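Dephospho-CoA kinase (Mycobacterium paratuberculosis, PDB 6N39) probably catalyses the last step of coenzyme A biosynthesis, the ATP-dependent phosphorylation of the 3'-hydroxyl group of dephospho-CoA. Local coordinates at residues F397-A400 against Y401-A404. Residues are numbered along the deposited sequence; the frame is centred on the assembly and turned at random.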
# COMPACT_ATOMS: atom_id res chain seq x y z
N PHE A 397 -16.45 12.11 23.25
CA PHE A 397 -15.54 12.98 22.51
C PHE A 397 -15.72 14.45 22.82
O PHE A 397 -14.77 15.21 22.65
CB PHE A 397 -15.65 12.73 21.00
CG PHE A 397 -15.02 11.46 20.57
CD1 PHE A 397 -13.63 11.35 20.49
CD2 PHE A 397 -15.79 10.34 20.30
CE1 PHE A 397 -13.03 10.15 20.12
CE2 PHE A 397 -15.19 9.14 19.93
CZ PHE A 397 -13.80 9.05 19.83
N ARG A 398 -16.87 14.90 23.35
CA ARG A 398 -16.98 16.32 23.68
C ARG A 398 -16.04 16.70 24.82
O ARG A 398 -15.27 17.68 24.73
CB ARG A 398 -18.43 16.67 24.01
CG ARG A 398 -19.41 16.34 22.88
CD ARG A 398 -20.74 17.09 23.05
NE ARG A 398 -21.47 16.71 24.26
CZ ARG A 398 -22.30 15.66 24.35
NH1 ARG A 398 -22.51 14.88 23.30
NH2 ARG A 398 -22.92 15.40 25.49
N ASP A 399 -16.05 15.91 25.89
CA ASP A 399 -15.17 16.17 27.02
C ASP A 399 -13.73 15.84 26.68
O ASP A 399 -12.81 16.54 27.12
CB ASP A 399 -15.65 15.38 28.24
CG ASP A 399 -14.78 15.58 29.46
OD1 ASP A 399 -14.69 16.72 29.97
OD2 ASP A 399 -14.23 14.57 29.93
N ALA A 400 -13.51 14.80 25.87
CA ALA A 400 -12.15 14.50 25.43
C ALA A 400 -11.58 15.65 24.61
O ALA A 400 -10.40 15.98 24.73
CB ALA A 400 -12.12 13.20 24.63
N TYR A 401 -12.41 16.27 23.75
CA TYR A 401 -11.98 17.43 22.97
C TYR A 401 -11.53 18.54 23.90
O TYR A 401 -10.43 19.11 23.73
CB TYR A 401 -13.14 17.89 22.07
CG TYR A 401 -12.79 18.95 21.04
CD1 TYR A 401 -12.16 18.61 19.85
CD2 TYR A 401 -13.11 20.29 21.25
CE1 TYR A 401 -11.85 19.56 18.89
CE2 TYR A 401 -12.78 21.26 20.31
CZ TYR A 401 -12.16 20.89 19.12
OH TYR A 401 -11.83 21.84 18.18
N ARG A 402 -12.35 18.85 24.91
CA ARG A 402 -11.99 19.94 25.81
C ARG A 402 -10.70 19.62 26.57
O ARG A 402 -9.84 20.50 26.75
CB ARG A 402 -13.15 20.22 26.78
CG ARG A 402 -14.37 20.85 26.09
CD ARG A 402 -15.47 21.23 27.09
NE ARG A 402 -16.03 20.05 27.74
CZ ARG A 402 -17.20 19.50 27.44
NH1 ARG A 402 -17.99 20.04 26.51
NH2 ARG A 402 -17.60 18.41 28.09
N ARG A 403 -10.53 18.37 26.99
CA ARG A 403 -9.37 18.02 27.80
C ARG A 403 -8.10 17.99 26.97
O ARG A 403 -7.05 18.48 27.41
CB ARG A 403 -9.59 16.67 28.49
CG ARG A 403 -10.61 16.69 29.63
CD ARG A 403 -11.31 15.34 29.72
NE ARG A 403 -10.41 14.28 30.17
CZ ARG A 403 -10.68 12.99 30.08
NH1 ARG A 403 -11.83 12.58 29.55
NH2 ARG A 403 -9.81 12.09 30.53
N ALA A 404 -8.18 17.40 25.78
CA ALA A 404 -7.03 17.40 24.87
C ALA A 404 -6.57 18.82 24.60
O ALA A 404 -5.36 19.09 24.62
CB ALA A 404 -7.39 16.69 23.57
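Asp399 sits between two arginines of the next helical turn, Arg402 three residues on and Arg403 four residues on. Its CG stands anti to the backbone N (chi1 179°), which carries the short carboxylate forward along the helix surface. OD2 accepts a hydrogen bond of 3.1 Å from Arg403 NH1 within a salt bridge; the donor meets the oxygen on its anti side, out of the carboxylate plane, and the N-H...O angle is 141°. In Arg403, chi2 (149°, away from a staggered value) sets CD 3.0 Å from Asp399 OD2, and the bend at chi3 turns the head so that NH1 meets the same oxygen. Arg402, the other arginine, is held more loosely: NH2 is 3.9 Å from Asp399 OD1, a long salt bridge, and its exposed guanidinium lies with one face over Arg398 O. Arginine suits position 403 because its several N-H groups let NH1 serve Asp399 and NH2 pair with Asp370 of helix 365-382. Ala400 and Tyr401 are buried, a small methyl and a ring edge-to-face with Phe353 whose polar tip, OH, is hydrogen-bonded to Arg310 N. Asp399, Arg402 and Arg403 form an i to i+3 and i+4 salt-bridge network on an amphipathic alpha-helix, 386-411, of the UPF0157 (GrpB) region.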